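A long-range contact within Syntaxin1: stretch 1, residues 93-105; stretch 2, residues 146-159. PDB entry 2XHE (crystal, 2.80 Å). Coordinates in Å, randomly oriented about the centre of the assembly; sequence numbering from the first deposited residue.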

# COMPACT_ATOMS: atom_id res chain seq x y z
N THR B 93 10.62 -38.84 -3.84
CA THR B 93 10.57 -37.38 -3.79
C THR B 93 9.94 -36.91 -2.49
O THR B 93 10.42 -35.96 -1.88
N MET B 94 8.87 -37.58 -2.06
CA MET B 94 8.19 -37.28 -0.80
C MET B 94 9.14 -37.27 0.38
O MET B 94 9.03 -36.43 1.27
N ALA B 95 10.05 -38.23 0.40
CA ALA B 95 11.01 -38.36 1.48
C ALA B 95 12.07 -37.29 1.39
O ALA B 95 12.63 -36.87 2.39
N ARG B 96 12.36 -36.86 0.16
CA ARG B 96 13.32 -35.78 -0.02
C ARG B 96 12.72 -34.45 0.42
O ARG B 96 13.33 -33.70 1.19
N ILE B 97 11.52 -34.16 -0.07
CA ILE B 97 10.79 -32.96 0.31
C ILE B 97 10.71 -32.88 1.83
O ILE B 97 10.79 -31.81 2.41
N SER B 98 10.56 -34.04 2.45
CA SER B 98 10.54 -34.13 3.90
C SER B 98 11.92 -33.86 4.52
O SER B 98 12.05 -33.05 5.44
N ALA B 99 12.95 -34.54 4.01
CA ALA B 99 14.32 -34.34 4.49
C ALA B 99 14.78 -32.89 4.31
O ALA B 99 15.48 -32.34 5.18
N LEU B 100 14.40 -32.29 3.19
CA LEU B 100 14.66 -30.88 2.92
C LEU B 100 13.85 -29.99 3.87
O LEU B 100 14.36 -28.99 4.38
N GLY B 101 12.60 -30.37 4.09
CA GLY B 101 11.75 -29.69 5.05
C GLY B 101 12.35 -29.63 6.45
O GLY B 101 12.46 -28.55 7.03
N ASN B 102 12.73 -30.78 6.99
CA ASN B 102 13.28 -30.84 8.34
C ASN B 102 14.57 -30.05 8.51
O ASN B 102 14.82 -29.48 9.58
N LYS B 103 15.39 -29.99 7.47
CA LYS B 103 16.62 -29.22 7.55
C LYS B 103 16.25 -27.75 7.65
O LYS B 103 16.74 -27.04 8.53
N ILE B 104 15.38 -27.30 6.76
CA ILE B 104 14.89 -25.92 6.77
C ILE B 104 14.35 -25.56 8.14
O ILE B 104 14.63 -24.48 8.67
N ARG B 105 13.58 -26.47 8.73
CA ARG B 105 13.00 -26.21 10.03
C ARG B 105 14.07 -26.13 11.12
O ARG B 105 13.98 -25.32 12.04
N LYS B 146 8.24 -17.43 3.62
CA LYS B 146 8.48 -18.13 2.35
C LYS B 146 8.30 -19.63 2.53
O LYS B 146 7.66 -20.28 1.70
N PHE B 147 8.82 -20.17 3.63
CA PHE B 147 8.68 -21.60 3.94
C PHE B 147 7.24 -22.10 4.14
O PHE B 147 6.83 -23.07 3.50
N VAL B 148 6.47 -21.45 5.03
CA VAL B 148 5.08 -21.83 5.29
C VAL B 148 4.24 -21.76 4.01
O VAL B 148 3.37 -22.61 3.77
N LYS B 149 4.54 -20.77 3.17
CA LYS B 149 3.80 -20.60 1.92
C LYS B 149 4.10 -21.70 0.91
O LYS B 149 3.20 -22.15 0.22
N VAL B 150 5.36 -22.14 0.84
CA VAL B 150 5.74 -23.24 -0.05
C VAL B 150 5.14 -24.53 0.43
O VAL B 150 4.59 -25.30 -0.35
N MET B 151 5.24 -24.77 1.73
CA MET B 151 4.72 -26.01 2.29
C MET B 151 3.21 -26.06 2.17
O MET B 151 2.62 -27.13 2.14
N THR B 152 2.59 -24.90 2.10
CA THR B 152 1.15 -24.85 2.00
C THR B 152 0.76 -25.34 0.62
O THR B 152 -0.29 -25.95 0.44
N ARG B 153 1.62 -25.07 -0.36
CA ARG B 153 1.39 -25.56 -1.71
C ARG B 153 1.45 -27.08 -1.69
O ARG B 153 0.61 -27.75 -2.29
N TYR B 154 2.43 -27.61 -0.96
CA TYR B 154 2.57 -29.05 -0.75
C TYR B 154 1.33 -29.62 -0.06
O TYR B 154 0.67 -30.52 -0.58
N ASN B 155 1.01 -29.09 1.12
CA ASN B 155 -0.17 -29.52 1.86
C ASN B 155 -1.41 -29.53 0.97
O ASN B 155 -2.29 -30.39 1.13
N ASP B 156 -1.49 -28.60 0.03
CA ASP B 156 -2.66 -28.48 -0.83
C ASP B 156 -2.72 -29.57 -1.89
O ASP B 156 -3.80 -30.11 -2.15
N VAL B 157 -1.58 -29.89 -2.50
CA VAL B 157 -1.52 -30.95 -3.52
C VAL B 157 -1.69 -32.35 -2.91
O VAL B 157 -2.22 -33.25 -3.57
N GLN B 158 -1.26 -32.53 -1.67
CA GLN B 158 -1.47 -33.80 -0.96
C GLN B 158 -2.94 -34.06 -0.65
O GLN B 158 -3.51 -35.06 -1.10
N ALA B 159 -3.56 -33.17 0.10
CA ALA B 159 -4.99 -33.29 0.39
C ALA B 159 -5.84 -33.26 -0.88
O ALA B 159 -6.84 -33.96 -0.97

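Two helices of Syntaxin1 pack nearly antiparallel (160°), their axes 11.7 Å apart at closest approach, largely through side chains on a mostly apolar seam with no hydrogen bond across it. Ile 97, Ile 104, Phe 147, Tyr 154 and Gln 158 point their CA-to-CB bonds toward the partner helix. Both aromatic residues take chi1 t, with chi2 near 50°, and each offers a ring face to an isoleucine methyl. Ile 104 (m, t) sets CG2 3.5 Å from the centroid of the Phe 147 ring, 6° off its normal; Ile 97 (m, t) sets CG2 4.0 Å from that of Tyr 154, 10° off, while its CD1 reaches Tyr 154 CE1 at 3.9 Å. Between these two pairs lies Gly 101, which takes part through its backbone, its O 3.9 Å from Phe 147 CZ. Met 151 starts sideways, but its m, m, m conformation curls the thioether inward, bringing CE to 4.5 Å from Ile 97 CG2. Met 94, also sideways at CB, extends instead (m, t, t), passing Tyr 154 OH with CG at 3.7 Å and placing CE 3.4 Å from Gln 158 OE1. Gln 158 is m, m, and its amide is hydrogen-bonded elsewhere in the structure.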

# COMPACT_ATOMS: atom_id res chain seq x y z
CB THR B 93 9.81 -36.80 -5.00
OG1 THR B 93 8.47 -37.29 -5.00
CG2 THR B 93 10.48 -37.20 -6.31
CB MET B 94 7.09 -38.30 -0.52
CG MET B 94 5.75 -38.00 -1.17
SD MET B 94 4.45 -39.04 -0.48
CE MET B 94 3.16 -38.78 -1.68
CB ALA B 95 11.66 -39.73 1.44
CB ARG B 96 13.81 -35.70 -1.46
CG ARG B 96 14.98 -34.74 -1.64
CD ARG B 96 16.03 -35.28 -2.59
NE ARG B 96 15.42 -35.99 -3.71
CZ ARG B 96 14.74 -35.39 -4.69
NH1 ARG B 96 14.59 -34.05 -4.69
NH2 ARG B 96 14.21 -36.13 -5.66
CB ILE B 97 9.39 -32.96 -0.30
CG1 ILE B 97 9.50 -32.92 -1.82
CG2 ILE B 97 8.55 -31.78 0.25
CD1 ILE B 97 8.20 -32.81 -2.56
CB SER B 98 9.99 -35.49 4.31
OG SER B 98 10.27 -35.77 5.67
CB ALA B 99 15.26 -35.30 3.79
CB LEU B 100 14.33 -30.55 1.47
CG LEU B 100 15.42 -30.93 0.47
CD1 LEU B 100 14.99 -30.66 -0.95
CD2 LEU B 100 16.66 -30.14 0.80
CB ASN B 102 13.47 -32.29 8.79
CG ASN B 102 12.14 -32.99 9.03
OD1 ASN B 102 11.88 -34.05 8.46
ND2 ASN B 102 11.29 -32.38 9.86
CB LYS B 103 17.52 -29.48 6.33
CG LYS B 103 18.99 -29.80 6.68
CD LYS B 103 19.73 -28.60 7.26
CE LYS B 103 20.61 -28.99 8.44
NZ LYS B 103 21.77 -29.84 8.06
CB ILE B 104 13.78 -25.70 5.73
CG1 ILE B 104 14.37 -25.50 4.33
CG2 ILE B 104 12.96 -24.48 6.09
CD1 ILE B 104 13.42 -25.86 3.20
CB ARG B 105 11.89 -27.22 10.39
CG ARG B 105 11.42 -27.07 11.82
CD ARG B 105 9.96 -27.40 11.98
NE ARG B 105 9.63 -28.72 11.45
CZ ARG B 105 8.73 -29.53 11.99
NH1 ARG B 105 8.06 -29.15 13.08
NH2 ARG B 105 8.49 -30.72 11.45
CB LYS B 146 9.87 -17.79 1.77
CG LYS B 146 10.12 -18.28 0.34
CD LYS B 146 9.20 -17.60 -0.69
CE LYS B 146 8.03 -18.49 -1.11
NZ LYS B 146 7.02 -17.78 -1.96
CB PHE B 147 9.57 -21.99 5.13
CG PHE B 147 9.56 -23.47 5.41
CD1 PHE B 147 9.79 -24.37 4.39
CD2 PHE B 147 9.32 -23.95 6.68
CE1 PHE B 147 9.77 -25.73 4.63
CE2 PHE B 147 9.30 -25.31 6.93
CZ PHE B 147 9.52 -26.20 5.91
CB VAL B 148 4.43 -20.95 6.43
CG1 VAL B 148 2.90 -21.16 6.53
CG2 VAL B 148 5.08 -21.23 7.78
CB LYS B 149 4.08 -19.22 1.31
CG LYS B 149 3.40 -18.98 -0.04
CD LYS B 149 3.84 -17.65 -0.67
CE LYS B 149 3.25 -16.43 0.05
NZ LYS B 149 3.97 -16.02 1.30
CB VAL B 150 7.29 -23.45 -0.18
CG1 VAL B 150 7.57 -24.63 -1.07
CG2 VAL B 150 7.95 -22.23 -0.78
CB MET B 151 5.16 -26.19 3.74
CG MET B 151 6.66 -26.39 3.87
SD MET B 151 7.33 -27.58 2.67
CE MET B 151 7.12 -29.12 3.56
CB THR B 152 0.61 -23.44 2.26
OG1 THR B 152 0.85 -23.10 3.63
CG2 THR B 152 -0.88 -23.37 1.98
CB ARG B 153 2.41 -24.98 -2.69
CG ARG B 153 2.26 -25.49 -4.11
CD ARG B 153 0.81 -25.45 -4.58
NE ARG B 153 0.67 -25.99 -5.93
CZ ARG B 153 -0.46 -26.50 -6.42
NH1 ARG B 153 -1.56 -26.55 -5.67
NH2 ARG B 153 -0.49 -26.96 -7.67
CB TYR B 154 3.83 -29.34 0.07
CG TYR B 154 4.21 -30.80 0.20
CD1 TYR B 154 4.34 -31.61 -0.91
CD2 TYR B 154 4.47 -31.35 1.45
CE1 TYR B 154 4.71 -32.96 -0.79
CE2 TYR B 154 4.84 -32.69 1.59
CZ TYR B 154 4.96 -33.49 0.47
OH TYR B 154 5.32 -34.81 0.61
CB ASN B 155 -0.39 -28.61 3.07
CG ASN B 155 -1.61 -29.00 3.89
OD1 ASN B 155 -2.74 -28.57 3.59
ND2 ASN B 155 -1.40 -29.80 4.93
CB ASP B 156 -2.76 -27.09 -1.46
CG ASP B 156 -3.59 -26.12 -0.63
OD1 ASP B 156 -4.21 -26.56 0.38
OD2 ASP B 156 -3.63 -24.92 -0.98
CB VAL B 157 -0.23 -30.87 -4.38
CG1 VAL B 157 0.99 -30.81 -3.51
CG2 VAL B 157 -0.14 -32.04 -5.35
CB GLN B 158 -0.63 -33.87 0.32
CG GLN B 158 0.88 -33.97 0.08
CD GLN B 158 1.31 -35.25 -0.64
OE1 GLN B 158 1.81 -36.19 -0.02
NE2 GLN B 158 1.13 -35.28 -1.95
CB ALA B 159 -5.42 -32.21 1.35